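Side-chain contacts in rhamnonate dehydratase (Gibberella zeae PH-1, PDB 3FXG), which probably dehydrates the sugar acid rhamnonate to its 2-keto-3-deoxy derivative as a magnesium-dependent member of the enolase superfamily: residues Leu111-Met116 and Tyr278-Phe283; Glu234-Cys239 and Pro267-Thr272. All coordinates share one frame; numbering follows the deposited sequence.

Contact 1: residues Leu111-Met116 and Tyr278-Phe283; sequences LLFEQM and YSRYGF
The guanidinium of Arg280 meets the carboxylate of Glu114 at its edge, while one of its faces carries Tyr281 CE2, offset toward the rim. The Tyr281 ring in turn has Arg280 CG over its centre, 3.9 Å above the plane. At the edge of the Phe113 ring, in its plane, lies Glu114 OE2, and Arg280 NH1 comes obliquely to within 4.1 Å of Phe113 CE2.

Arginine and glutamate join end-on in a two-pronged salt bridge. Arg280 NH1 gives a hydrogen bond of 2.9 Å to the syn lone pair of Glu114 OE2; Arg280 NH2 reaches Glu114 OE1 at 3.1 Å, also on the syn side but 30° out of the carboxylate plane. Both oxygens stay near the guanidinium plane, although the two flat groups are turned 37° apart. Arg280 spans the gap with a chain extended from CG to NE, whereas a bend at chi2 (-57°) helps bring the carboxylate of Glu114 round to it.

The charges are buried but well supplied with partners: Arg280 NH1 also pairs with Glu307, and Arg280 NE hydrogen-bonds to the carbonyl O of Ala316 of a second subunit. The guanidinium would probably help keep the buried Glu114 ionised. The bridge ties helix 109-119 of the N-terminal capping domain to helix 279-287 of the barrel, and so spans the two domains that characterise the enolase superfamily.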
loop_
_atom_site.group_PDB
_atom_site.type_symbol
_atom_site.label_atom_id
_atom_site.label_comp_id
_atom_site.label_asym_id
_atom_site.label_seq_id
_atom_site.Cartn_x
_atom_site.Cartn_y
_atom_site.Cartn_z
ATOM N N LEU A 111 -4.649 -20.223 31.706
ATOM C CA LEU A 111 -3.814 -21.398 31.474
ATOM C C LEU A 111 -4.606 -22.533 30.828
ATOM O O LEU A 111 -4.185 -23.114 29.825
ATOM C CB LEU A 111 -3.216 -21.900 32.791
ATOM C CG LEU A 111 -2.491 -23.246 32.691
ATOM C CD1 LEU A 111 -1.213 -23.074 31.881
ATOM C CD2 LEU A 111 -2.172 -23.775 34.085
ATOM N N LEU A 112 -5.759 -22.848 31.404
ATOM C CA LEU A 112 -6.574 -23.936 30.881
ATOM C C LEU A 112 -7.017 -23.720 29.435
ATOM O O LEU A 112 -7.051 -24.668 28.650
ATOM C CB LEU A 112 -7.781 -24.169 31.791
ATOM C CG LEU A 112 -7.404 -24.605 33.213
ATOM C CD1 LEU A 112 -8.662 -24.756 34.055
ATOM C CD2 LEU A 112 -6.630 -25.919 33.173
ATOM N N PHE A 113 -7.354 -22.489 29.070
ATOM C CA PHE A 113 -7.766 -22.246 27.693
ATOM C C PHE A 113 -6.599 -22.423 26.724
ATOM O O PHE A 113 -6.741 -23.059 25.682
ATOM C CB PHE A 113 -8.340 -20.843 27.501
ATOM C CG PHE A 113 -8.665 -20.538 26.067
ATOM C CD1 PHE A 113 -9.832 -21.030 25.487
ATOM C CD2 PHE A 113 -7.752 -19.860 25.264
ATOM C CE1 PHE A 113 -10.081 -20.856 24.125
ATOM C CE2 PHE A 113 -7.992 -19.683 23.898
ATOM C CZ PHE A 113 -9.156 -20.183 23.330
ATOM N N GLU A 114 -5.447 -21.853 27.062
ATOM C CA GLU A 114 -4.281 -21.966 26.195
ATOM C C GLU A 114 -3.900 -23.425 26.003
ATOM O O GLU A 114 -3.528 -23.836 24.906
ATOM C CB GLU A 114 -3.089 -21.204 26.782
ATOM C CG GLU A 114 -3.315 -19.702 26.905
ATOM C CD GLU A 114 -3.657 -19.055 25.578
ATOM O OE1 GLU A 114 -2.900 -19.264 24.606
ATOM O OE2 GLU A 114 -4.676 -18.333 25.506
ATOM N N GLN A 115 -3.991 -24.213 27.068
ATOM C CA GLN A 115 -3.642 -25.623 26.964
ATOM C C GLN A 115 -4.613 -26.375 26.057
ATOM O O GLN A 115 -4.196 -27.089 25.150
ATOM C CB GLN A 115 -3.604 -26.272 28.352
ATOM C CG GLN A 115 -2.500 -25.713 29.249
ATOM C CD GLN A 115 -2.377 -26.458 30.560
ATOM O OE1 GLN A 115 -3.378 -26.859 31.153
ATOM N NE2 GLN A 115 -1.143 -26.633 31.030
HETATM N N MSE A 116 -5.909 -26.211 26.292
HETATM C CA MSE A 116 -6.892 -26.901 25.471
HETATM C C MSE A 116 -6.822 -26.452 24.016
HETATM O O MSE A 116 -6.924 -27.270 23.101
HETATM C CB MSE A 116 -8.306 -26.668 26.018
HETATM C CG MSE A 116 -8.554 -27.282 27.393
HETATM SE SE MSE A 116 -10.423 -27.185 27.903
HETATM C CE MSE A 116 -10.464 -25.367 28.563
ATOM N N TYR A 278 -13.753 -18.035 14.913
ATOM C CA TYR A 278 -13.247 -18.540 16.194
ATOM C C TYR A 278 -11.868 -18.024 16.602
ATOM O O TYR A 278 -11.041 -17.707 15.749
ATOM C CB TYR A 278 -13.178 -20.070 16.140
ATOM C CG TYR A 278 -14.370 -20.725 15.474
ATOM C CD1 TYR A 278 -15.378 -21.323 16.230
ATOM C CD2 TYR A 278 -14.502 -20.723 14.085
ATOM C CE1 TYR A 278 -16.490 -21.903 15.616
ATOM C CE2 TYR A 278 -15.608 -21.295 13.463
ATOM C CZ TYR A 278 -16.597 -21.882 14.234
ATOM O OH TYR A 278 -17.689 -22.443 13.613
ATOM N N SER A 279 -11.637 -17.989 17.917
ATOM C CA SER A 279 -10.378 -17.561 18.542
ATOM C C SER A 279 -10.014 -16.098 18.339
ATOM O O SER A 279 -10.540 -15.425 17.451
ATOM C CB SER A 279 -9.205 -18.430 18.067
ATOM O OG SER A 279 -8.608 -17.900 16.894
ATOM N N ARG A 280 -9.097 -15.609 19.170
ATOM C CA ARG A 280 -8.665 -14.221 19.073
ATOM C C ARG A 280 -7.947 -13.999 17.747
ATOM O O ARG A 280 -7.954 -12.896 17.202
ATOM C CB ARG A 280 -7.752 -13.851 20.252
ATOM C CG ARG A 280 -6.499 -14.717 20.451
ATOM C CD ARG A 280 -5.738 -14.238 21.698
ATOM N NE ARG A 280 -4.511 -14.982 21.989
ATOM C CZ ARG A 280 -4.427 -16.007 22.835
ATOM N NH1 ARG A 280 -5.505 -16.435 23.483
ATOM N NH2 ARG A 280 -3.253 -16.589 23.055
ATOM N N TYR A 281 -7.352 -15.063 17.222
ATOM C CA TYR A 281 -6.631 -14.996 15.954
ATOM C C TYR A 281 -7.605 -14.877 14.792
ATOM O O TYR A 281 -7.306 -14.244 13.778
ATOM C CB TYR A 281 -5.776 -16.247 15.791
ATOM C CG TYR A 281 -4.800 -16.417 16.926
ATOM C CD1 TYR A 281 -3.705 -15.564 17.056
ATOM C CD2 TYR A 281 -4.989 -17.402 17.891
ATOM C CE1 TYR A 281 -2.819 -15.689 18.123
ATOM C CE2 TYR A 281 -4.111 -17.535 18.963
ATOM C CZ TYR A 281 -3.028 -16.675 19.069
ATOM O OH TYR A 281 -2.152 -16.798 20.121
ATOM N N GLY A 282 -8.773 -15.492 14.943
ATOM C CA GLY A 282 -9.769 -15.420 13.895
ATOM C C GLY A 282 -10.410 -14.047 13.868
ATOM O O GLY A 282 -10.601 -13.458 12.804
ATOM N N PHE A 283 -10.726 -13.518 15.044
ATOM C CA PHE A 283 -11.371 -12.215 15.130
ATOM C C PHE A 283 -10.483 -11.010 14.851
ATOM O O PHE A 283 -10.983 -9.959 14.445
ATOM C CB PHE A 283 -12.066 -12.081 16.488
ATOM C CG PHE A 283 -13.368 -12.821 16.550
ATOM C CD1 PHE A 283 -14.515 -12.274 15.974
ATOM C CD2 PHE A 283 -13.427 -14.104 17.075
ATOM C CE1 PHE A 283 -15.701 -13.000 15.913
ATOM C CE2 PHE A 283 -14.608 -14.843 17.017
ATOM C CZ PHE A 283 -15.746 -14.288 16.433
#

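Contact 2: residues Glu234-Cys239 and Pro267-Thr272; sequences ELVKAC and PTVKFT
Val236 sends its two methyl groups to different partners, and these form the compact part of the contact. CG1 reaches toward Val269 tip to tip, with Val236 CG1 4.0 Å from Val269 CG2 and slightly farther from the other methyl of Val269. Val236 CG2 comes to the edge of the Phe271 ring, near its plane, where it lies 4.0 Å from Phe271 CE1 and 4.1 Å from Phe271 CZ. The first torsion of Val236 (169°) aims the two branches, with CG1 anti to the backbone N and CG2 anti to the carbonyl carbon. The side chains of Phe271 and Val236 cross at a slant. Trp247 of strand 246-248 and His266 also pack on Val236, while Phe259 and Ile262 of helix 259-265 touch Phe271.

Beyond these three buried side chains nothing touches across the segments, and the nearest CA atoms, those of Val236 and Val269, are 8.4 Å apart. The CB of Lys237 is directed away from 267-272 and the residue is exposed; Thr268 and Lys270 are partly exposed. This polar side is used between subunits: Lys270 NZ forms a salt bridge with Glu234 of a neighbouring subunit, and Thr268 OG1 a hydrogen bond with Lys237 of the same neighbour.

Helix 229-238 is thus held against the beginning of barrel strand 270-273 and the residue leading into it by burial of apolar side chains and van der Waals contact, which impose little directionality, while Glu234, Lys237, Thr268 and Lys270 take part in contacts between subunits.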
loop_
_atom_site.group_PDB
_atom_site.type_symbol
_atom_site.label_atom_id
_atom_site.label_comp_id
_atom_site.label_asym_id
_atom_site.label_seq_id
_atom_site.Cartn_x
_atom_site.Cartn_y
_atom_site.Cartn_z
ATOM N N GLU A 234 -25.309 -5.759 -5.259
ATOM C CA GLU A 234 -26.515 -5.454 -6.022
ATOM C C GLU A 234 -27.765 -5.412 -5.143
ATOM O O GLU A 234 -28.625 -4.553 -5.329
ATOM C CB GLU A 234 -26.716 -6.465 -7.159
ATOM C CG GLU A 234 -28.037 -6.262 -7.902
ATOM C CD GLU A 234 -28.124 -7.023 -9.212
ATOM O OE1 GLU A 234 -27.624 -8.164 -9.283
ATOM O OE2 GLU A 234 -28.715 -6.481 -10.172
ATOM N N LEU A 235 -27.860 -6.337 -4.193
ATOM C CA LEU A 235 -29.010 -6.397 -3.288
ATOM C C LEU A 235 -29.082 -5.149 -2.412
ATOM O O LEU A 235 -30.145 -4.542 -2.258
ATOM C CB LEU A 235 -28.921 -7.644 -2.401
ATOM C CG LEU A 235 -29.999 -7.822 -1.323
ATOM C CD1 LEU A 235 -31.380 -7.902 -1.969
ATOM C CD2 LEU A 235 -29.715 -9.087 -0.530
ATOM N N VAL A 236 -27.953 -4.770 -1.828
ATOM C CA VAL A 236 -27.923 -3.589 -0.982
ATOM C C VAL A 236 -28.317 -2.360 -1.799
ATOM O O VAL A 236 -29.100 -1.528 -1.339
ATOM C CB VAL A 236 -26.526 -3.402 -0.343
ATOM C CG1 VAL A 236 -26.417 -2.032 0.321
ATOM C CG2 VAL A 236 -26.302 -4.500 0.697
ATOM N N LYS A 237 -27.796 -2.255 -3.019
ATOM C CA LYS A 237 -28.126 -1.120 -3.872
ATOM C C LYS A 237 -29.632 -1.082 -4.137
ATOM O O LYS A 237 -30.254 -0.023 -4.073
ATOM C CB LYS A 237 -27.380 -1.208 -5.207
ATOM C CG LYS A 237 -27.588 0.015 -6.087
ATOM C CD LYS A 237 -26.857 -0.098 -7.421
ATOM C CE LYS A 237 -27.037 1.176 -8.240
ATOM N NZ LYS A 237 -26.356 1.105 -9.566
ATOM N N ALA A 238 -30.211 -2.245 -4.413
ATOM C CA ALA A 238 -31.641 -2.339 -4.698
ATOM C C ALA A 238 -32.529 -2.020 -3.499
ATOM O O ALA A 238 -33.712 -1.723 -3.670
ATOM C CB ALA A 238 -31.972 -3.726 -5.228
ATOM N N CYS A 239 -31.966 -2.074 -2.294
ATOM C CA CYS A 239 -32.736 -1.808 -1.076
ATOM C C CYS A 239 -32.398 -0.494 -0.389
ATOM O O CYS A 239 -32.820 -0.264 0.745
ATOM C CB CYS A 239 -32.522 -2.933 -0.059
ATOM S SG CYS A 239 -33.088 -4.556 -0.571
ATOM N N PRO A 267 -19.877 2.272 1.238
ATOM C CA PRO A 267 -19.213 2.774 2.446
ATOM C C PRO A 267 -20.109 3.404 3.515
ATOM O O PRO A 267 -19.683 3.565 4.660
ATOM C CB PRO A 267 -18.181 3.750 1.883
ATOM C CG PRO A 267 -18.874 4.293 0.663
ATOM C CD PRO A 267 -19.466 3.040 0.049
ATOM N N THR A 268 -21.342 3.758 3.161
ATOM C CA THR A 268 -22.248 4.357 4.143
ATOM C C THR A 268 -23.238 3.335 4.710
ATOM O O THR A 268 -24.158 3.697 5.444
ATOM C CB THR A 268 -23.056 5.525 3.536
ATOM O OG1 THR A 268 -23.989 5.011 2.581
ATOM C CG2 THR A 268 -22.126 6.516 2.841
ATOM N N VAL A 269 -23.053 2.064 4.364
ATOM C CA VAL A 269 -23.937 1.006 4.846
ATOM C C VAL A 269 -23.202 0.121 5.847
ATOM O O VAL A 269 -22.021 -0.189 5.670
ATOM C CB VAL A 269 -24.449 0.131 3.678
ATOM C CG1 VAL A 269 -25.365 -0.963 4.204
ATOM C CG2 VAL A 269 -25.193 0.995 2.671
ATOM N N LYS A 270 -23.906 -0.291 6.897
ATOM C CA LYS A 270 -23.309 -1.131 7.928
ATOM C C LYS A 270 -23.355 -2.624 7.609
ATOM O O LYS A 270 -24.370 -3.144 7.137
ATOM C CB LYS A 270 -23.999 -0.883 9.277
ATOM C CG LYS A 270 -23.878 0.552 9.787
ATOM C CD LYS A 270 -24.167 0.633 11.284
ATOM C CE LYS A 270 -25.649 0.588 11.581
ATOM N NZ LYS A 270 -26.309 1.861 11.178
ATOM N N PHE A 271 -22.243 -3.303 7.875
ATOM C CA PHE A 271 -22.129 -4.740 7.652
ATOM C C PHE A 271 -21.583 -5.391 8.915
ATOM O O PHE A 271 -20.753 -4.800 9.608
ATOM C CB PHE A 271 -21.198 -5.011 6.469
ATOM C CG PHE A 271 -21.760 -4.549 5.162
ATOM C CD1 PHE A 271 -22.669 -5.341 4.467
ATOM C CD2 PHE A 271 -21.449 -3.287 4.667
ATOM C CE1 PHE A 271 -23.268 -4.881 3.296
ATOM C CE2 PHE A 271 -22.043 -2.815 3.495
ATOM C CZ PHE A 271 -22.956 -3.615 2.811
ATOM N N THR A 272 -22.055 -6.599 9.215
ATOM C CA THR A 272 -21.614 -7.316 10.406
ATOM C C THR A 272 -21.385 -8.787 10.080
ATOM O O THR A 272 -21.811 -9.273 9.033
ATOM C CB THR A 272 -22.672 -7.243 11.534
ATOM O OG1 THR A 272 -23.759 -8.128 11.227
ATOM C CG2 THR A 272 -23.220 -5.822 11.671
#

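In the fold
The two contacts share one run of chain: strand 270-273, which enters contact 2, is followed directly by helix 279-287, which enters contact 1. Their centres nevertheless stand 33 Å apart, and their nearest atoms about 9 Å, without touching. Contact 2 lies wholly within the barrel domain, whereas contact 1 joins that domain to the N-terminal one. The magnesium site, formed by Asp222, Glu248 and Glu275, is tied to both by sequence: Glu275 falls between strand 270-273 and helix 279-287, and Glu248 ends the adjacent parallel strand 246-248. The side chain of Phe271 is about 12 Å from the magnesium ion, so contact 2 does not reach the metal.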